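Local coordinates for protein serine repeat antigen 5 (Plasmodium falciparum, PDB 6X42) that belongs to the papain family of cysteine proteases and probably acts in the malaria parasite as a pseudoenzyme, captured here as a pseudo-zymogen, at residues 42-47 against 241-246; 186-191 against 220-225. All coordinates share one frame; numbering follows the deposited sequence.

Interaction 1 of 2, residues 42-47 against 241-246; sequences LQVEDQ and IVRNSW
Arg243 reaches from the end of its strand to the loop 42-47 and grips two successive carbonyls, NH1 giving a hydrogen bond to Leu42 O (2.9 Å) and NH2 one to Gln43 O (2.9 Å). With CG anti to the backbone N (chi1 179°) and the chain extended to NE, the guanidinium arrives at full length; both donors sit above the carbonyl planes. NH1 also bonds Tyr255 OH. Val44 CG2 lies 3.9 Å from Arg243 NH1.

Gln47 and Ser245 are joined twice: Gln47 N donates to Ser245 O (2.8 Å, nearly straight at 172°), and Ser245 OG donates to Gln47 OE1 (2.7 Å). A small hydroxyl suits so short a bond; Gln47 NE2 goes to Cys50 O. Asp46 and Trp246 make a single backbone bridge. The contact joins two landmarks of the papain fold: Gln47 probably corresponds to the glutamine that lines the oxyanion hole in active relatives, and Asn244, bonded through OD1 to His219 NE2, begins the Asn-Ser-Trp sequence of the family. The Gln47 amide lies alongside the Trp246 indole at its edge, the planes 68° apart.

Glu45 OE2 stays 4.6 Å from Arg243 NH2 but forms salt bridges with Lys75 and Lys59; one water donates to it and accepts a weak bond from Arg243 NH2. Another accepts from Glu45 N and donates to Asn244 O, lying over one face of the Arg243 guanidinium, toward its rim.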
loop_
_atom_site.group_PDB
_atom_site.type_symbol
_atom_site.label_atom_id
_atom_site.label_comp_id
_atom_site.label_asym_id
_atom_site.label_seq_id
_atom_site.Cartn_x
_atom_site.Cartn_y
_atom_site.Cartn_z
ATOM N N LEU A 42 -9.863 4.953 7.605
ATOM C CA LEU A 42 -9.674 4.865 6.156
ATOM C C LEU A 42 -10.359 3.585 5.676
ATOM O O LEU A 42 -9.806 2.487 5.787
ATOM C CB LEU A 42 -8.185 4.847 5.835
ATOM C CG LEU A 42 -7.380 6.101 6.197
ATOM C CD1 LEU A 42 -5.862 5.822 6.150
ATOM C CD2 LEU A 42 -7.751 7.243 5.264
ATOM N N GLN A 43 -11.576 3.705 5.166
ATOM C CA GLN A 43 -12.349 2.517 4.856
ATOM C C GLN A 43 -11.785 1.835 3.616
ATOM O O GLN A 43 -11.176 2.469 2.755
ATOM C CB GLN A 43 -13.815 2.870 4.649
ATOM C CG GLN A 43 -14.501 3.381 5.925
ATOM C CD GLN A 43 -14.291 2.447 7.139
ATOM O OE1 GLN A 43 -14.814 1.326 7.191
ATOM N NE2 GLN A 43 -13.525 2.924 8.124
ATOM N N VAL A 44 -12.012 0.523 3.535
ATOM C CA VAL A 44 -11.604 -0.262 2.379
ATOM C C VAL A 44 -12.339 0.216 1.132
ATOM O O VAL A 44 -13.528 0.565 1.175
ATOM C CB VAL A 44 -11.896 -1.742 2.675
ATOM C CG1 VAL A 44 -11.748 -2.622 1.434
ATOM C CG2 VAL A 44 -10.983 -2.232 3.794
ATOM N N GLU A 45 -11.621 0.242 0.014
ATOM C CA GLU A 45 -12.142 0.644 -1.288
ATOM C C GLU A 45 -12.209 -0.551 -2.236
ATOM O O GLU A 45 -11.661 -1.615 -1.970
ATOM C CB GLU A 45 -11.312 1.795 -1.861
ATOM C CG GLU A 45 -11.362 3.016 -0.938
ATOM C CD GLU A 45 -10.679 4.248 -1.487
ATOM O OE1 GLU A 45 -10.902 4.580 -2.658
ATOM O OE2 GLU A 45 -9.942 4.912 -0.742
ATOM N N ASP A 46 -12.949 -0.364 -3.335
ATOM C CA ASP A 46 -13.192 -1.387 -4.353
ATOM C C ASP A 46 -12.752 -0.843 -5.703
ATOM O O ASP A 46 -13.409 0.036 -6.278
ATOM C CB ASP A 46 -14.680 -1.776 -4.364
ATOM C CG ASP A 46 -15.020 -2.947 -5.284
ATOM O OD1 ASP A 46 -14.156 -3.398 -6.066
ATOM O OD2 ASP A 46 -16.204 -3.387 -5.217
ATOM N N GLN A 47 -11.636 -1.355 -6.220
ATOM C CA GLN A 47 -11.111 -0.939 -7.514
ATOM C C GLN A 47 -11.967 -1.407 -8.693
ATOM O O GLN A 47 -11.763 -0.939 -9.826
ATOM C CB GLN A 47 -9.691 -1.440 -7.696
ATOM C CG GLN A 47 -9.579 -2.927 -7.919
ATOM C CD GLN A 47 -8.147 -3.413 -7.942
ATOM O OE1 GLN A 47 -7.483 -3.524 -6.911
ATOM N NE2 GLN A 47 -7.646 -3.696 -9.131
ATOM N N ILE A 241 -0.637 -8.271 8.478
ATOM C CA ILE A 241 -1.998 -7.840 8.172
ATOM C C ILE A 241 -1.909 -7.033 6.882
ATOM O O ILE A 241 -1.139 -6.066 6.792
ATOM C CB ILE A 241 -2.614 -7.003 9.306
ATOM C CG1 ILE A 241 -2.555 -7.746 10.641
ATOM C CG2 ILE A 241 -4.038 -6.630 8.935
ATOM C CD1 ILE A 241 -3.059 -6.921 11.807
ATOM N N VAL A 242 -2.678 -7.452 5.883
ATOM C CA VAL A 242 -2.615 -6.906 4.530
ATOM C C VAL A 242 -3.978 -6.340 4.148
ATOM O O VAL A 242 -5.009 -7.008 4.287
ATOM C CB VAL A 242 -2.169 -7.980 3.516
ATOM C CG1 VAL A 242 -2.064 -7.398 2.103
ATOM C CG2 VAL A 242 -0.850 -8.595 3.935
ATOM N N ARG A 243 -3.960 -5.113 3.637
ATOM C CA ARG A 243 -5.124 -4.428 3.075
ATOM C C ARG A 243 -5.162 -4.647 1.569
ATOM O O ARG A 243 -4.166 -4.425 0.874
ATOM C CB ARG A 243 -5.018 -2.932 3.359
ATOM C CG ARG A 243 -6.162 -2.070 2.811
ATOM C CD ARG A 243 -5.922 -0.656 3.168
ATOM N NE ARG A 243 -6.774 0.313 2.498
ATOM C CZ ARG A 243 -7.834 0.923 3.019
ATOM N NH1 ARG A 243 -8.340 0.581 4.185
ATOM N NH2 ARG A 243 -8.389 1.916 2.363
ATOM N N ASN A 244 -6.327 -5.045 1.060
ATOM C CA ASN A 244 -6.593 -5.153 -0.370
ATOM C C ASN A 244 -7.601 -4.084 -0.775
ATOM O O ASN A 244 -8.188 -3.414 0.075
ATOM C CB ASN A 244 -7.097 -6.564 -0.695
ATOM C CG ASN A 244 -6.830 -7.003 -2.123
ATOM O OD1 ASN A 244 -6.364 -6.244 -2.968
ATOM N ND2 ASN A 244 -7.143 -8.266 -2.387
ATOM N N SER A 245 -7.801 -3.943 -2.088
ATOM C CA SER A 245 -8.681 -2.954 -2.689
ATOM C C SER A 245 -9.780 -3.618 -3.527
ATOM O O SER A 245 -10.131 -3.143 -4.617
ATOM C CB SER A 245 -7.902 -1.920 -3.501
ATOM O OG SER A 245 -7.007 -2.520 -4.414
ATOM N N TRP A 246 -10.327 -4.717 -3.001
ATOM C CA TRP A 246 -11.397 -5.470 -3.650
ATOM C C TRP A 246 -12.700 -5.344 -2.873
ATOM O O TRP A 246 -13.605 -6.184 -3.002
ATOM C CB TRP A 246 -10.994 -6.930 -3.863
ATOM C CG TRP A 246 -9.865 -7.131 -4.849
ATOM C CD1 TRP A 246 -9.310 -6.208 -5.683
ATOM C CD2 TRP A 246 -9.161 -8.356 -5.087
ATOM N NE1 TRP A 246 -8.286 -6.779 -6.407
ATOM C CE2 TRP A 246 -8.186 -8.100 -6.069
ATOM C CE3 TRP A 246 -9.259 -9.647 -4.553
ATOM C CZ2 TRP A 246 -7.299 -9.083 -6.513
ATOM C CZ3 TRP A 246 -8.396 -10.615 -5.010
ATOM C CH2 TRP A 246 -7.424 -10.329 -5.975
HETATM O O HOH W 1 -8.966 -0.695 0.144
HETATM O O HOH W 2 -7.575 4.207 0.589
#

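Interaction 2 of 2, residues 186-191 against 220-225; sequences KGSVIA and AVNIVG
Val189 and Ile223 stand side by side on one face of an antiparallel pair, pointing the same way, with Val189 CG2 3.8 Å from Ile223 CB; Val189 N donates to Ile223 O (3.1 Å) in the carbonyl plane. In the next pair on that face, the single methyl of Ala191 lies 4.1 Å from Val221 CG2 and, on the diagonal, 4.0 Å from Ile223 CG1. A bare methyl suits a position with branched neighbours on two sides, and the beta-branched Val and Ile favour extended backbone.

Ile190 and Asn222, a non-hydrogen-bonded pair, turn to the other face and also run alongside each other. Asn222 has CG anti to its carbonyl carbon (chi1 -61°), which swings the amide back over the partner strand, where ND2 donates to Val189 O at 3.2 Å. ND2 approaches from above the carbonyl plane, off the lone-pair directions, and the same oxygen takes a weak bond from Ile223 N. ND2 also donates to Ala57 O, so the buried amide nitrogen has two acceptors. The bonds of Ala191 N to Val221 O (2.9 Å) and of Val221 N to Ala191 O (2.8 Å) are nearly straight.

Gly187, just after helix 172-186, has a positive phi and backbone angles that call for glycine; a water bridges Gly187 O and Val224 O. Val224 and Gly225 form a classic beta bulge opposite Ile241. The Ser188 hydroxyl is hydrogen-bonded to Thr64 and His61. These are neighbouring strands of the beta-rich half of the papain fold: one face lies against the long helix 53-68 of the other half, Ile190 on His61 and Asn222 on Tyr60, whereas Val189 and Ile223 pack on Ile179 of helix 172-186; strands 273-280 and 236-243 flank the pair.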
loop_
_atom_site.group_PDB
_atom_site.type_symbol
_atom_site.label_atom_id
_atom_site.label_comp_id
_atom_site.label_asym_id
_atom_site.label_seq_id
_atom_site.Cartn_x
_atom_site.Cartn_y
_atom_site.Cartn_z
ATOM N N LYS A 186 5.309 5.112 9.273
ATOM C CA LYS A 186 4.513 5.693 8.200
ATOM C C LYS A 186 3.075 5.197 8.157
ATOM O O LYS A 186 2.271 5.748 7.392
ATOM C CB LYS A 186 5.177 5.414 6.850
ATOM C CG LYS A 186 6.480 6.190 6.622
ATOM C CD LYS A 186 7.251 5.693 5.392
ATOM C CE LYS A 186 8.401 6.593 5.074
ATOM N NZ LYS A 186 9.557 6.302 5.936
ATOM N N GLY A 187 2.735 4.166 8.937
ATOM C CA GLY A 187 1.398 3.616 8.982
ATOM C C GLY A 187 1.167 2.460 8.039
ATOM O O GLY A 187 0.149 1.757 8.178
ATOM N N SER A 188 2.072 2.231 7.098
ATOM C CA SER A 188 1.893 1.201 6.085
ATOM C C SER A 188 3.165 1.139 5.248
ATOM O O SER A 188 3.989 2.063 5.270
ATOM C CB SER A 188 0.728 1.522 5.147
ATOM O OG SER A 188 0.970 2.730 4.412
ATOM N N VAL A 189 3.271 0.072 4.454
ATOM C CA VAL A 189 4.094 0.072 3.254
ATOM C C VAL A 189 3.220 -0.382 2.092
ATOM O O VAL A 189 2.158 -0.980 2.280
ATOM C CB VAL A 189 5.350 -0.820 3.362
ATOM C CG1 VAL A 189 6.230 -0.384 4.511
ATOM C CG2 VAL A 189 4.969 -2.304 3.468
ATOM N N ILE A 190 3.676 -0.092 0.875
ATOM C CA ILE A 190 3.138 -0.702 -0.329
ATOM C C ILE A 190 3.805 -2.060 -0.475
ATOM O O ILE A 190 5.019 -2.172 -0.267
ATOM C CB ILE A 190 3.434 0.192 -1.545
ATOM C CG1 ILE A 190 2.890 1.609 -1.359
ATOM C CG2 ILE A 190 2.892 -0.475 -2.813
ATOM C CD1 ILE A 190 3.540 2.618 -2.314
ATOM N N ALA A 191 3.037 -3.092 -0.809
ATOM C CA ALA A 191 3.612 -4.412 -1.049
ATOM C C ALA A 191 3.098 -4.961 -2.363
ATOM O O ALA A 191 1.934 -4.732 -2.722
ATOM C CB ALA A 191 3.287 -5.404 0.082
ATOM N N ALA A 220 -0.742 -4.635 -6.319
ATOM C CA ALA A 220 -0.271 -3.879 -5.173
ATOM C C ALA A 220 -1.306 -3.884 -4.052
ATOM O O ALA A 220 -2.494 -3.699 -4.294
ATOM C CB ALA A 220 0.037 -2.440 -5.555
ATOM N N VAL A 221 -0.827 -4.134 -2.831
ATOM C CA VAL A 221 -1.596 -4.150 -1.599
ATOM C C VAL A 221 -0.818 -3.328 -0.571
ATOM O O VAL A 221 0.184 -2.707 -0.904
ATOM C CB VAL A 221 -1.862 -5.587 -1.114
ATOM C CG1 VAL A 221 -2.753 -6.330 -2.105
ATOM C CG2 VAL A 221 -0.548 -6.335 -0.894
ATOM N N ASN A 222 -1.290 -3.282 0.679
ATOM C CA ASN A 222 -0.535 -2.601 1.730
ATOM C C ASN A 222 -0.364 -3.539 2.909
ATOM O O ASN A 222 -1.324 -4.178 3.346
ATOM C CB ASN A 222 -1.236 -1.329 2.201
ATOM C CG ASN A 222 -1.393 -0.311 1.094
ATOM O OD1 ASN A 222 -2.433 -0.257 0.432
ATOM N ND2 ASN A 222 -0.341 0.478 0.856
ATOM N N ILE A 223 0.841 -3.575 3.470
ATOM C CA ILE A 223 1.034 -4.171 4.788
ATOM C C ILE A 223 0.763 -3.086 5.811
ATOM O O ILE A 223 1.328 -1.986 5.728
ATOM C CB ILE A 223 2.430 -4.784 4.943
ATOM C CG1 ILE A 223 2.617 -5.947 3.973
ATOM C CG2 ILE A 223 2.638 -5.239 6.386
ATOM C CD1 ILE A 223 4.055 -6.445 3.887
ATOM N N VAL A 224 -0.145 -3.374 6.743
ATOM C CA VAL A 224 -0.650 -2.385 7.689
ATOM C C VAL A 224 -0.457 -2.775 9.139
ATOM O O VAL A 224 -0.784 -1.975 10.024
ATOM C CB VAL A 224 -2.127 -2.033 7.405
ATOM C CG1 VAL A 224 -2.287 -1.586 5.964
ATOM C CG2 VAL A 224 -3.073 -3.191 7.729
ATOM N N GLY A 225 0.021 -3.975 9.408
ATOM C CA GLY A 225 0.197 -4.440 10.770
ATOM C C GLY A 225 0.776 -5.837 10.737
ATOM O O GLY A 225 1.159 -6.353 9.677
HETATM O O HOH W 3 -1.052 0.852 10.425
#

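Interaction 2 is wholly buried near the centre of the chain, whereas interaction 1 is only partly buried, with Gln43 and Asp46 exposed. Both reach one sheet: strands 219-230 and 236-243 are neighbours, joined by probable hydrogen bonds from Arg243 N to Asn222 O and from Val224 N to Ile241 O, and Val242 packs on Val221. Their chemistry follows their place. Residues 186-191 and 220-225 meet through strand pairing and apolar side chains, while 42-47, a loop, is held to 241-246 by side-chain and backbone donors, a single backbone bridge and waters. Helix 53-68 touches both, and along the chain interaction 2 is nested within the loop closed by interaction 1.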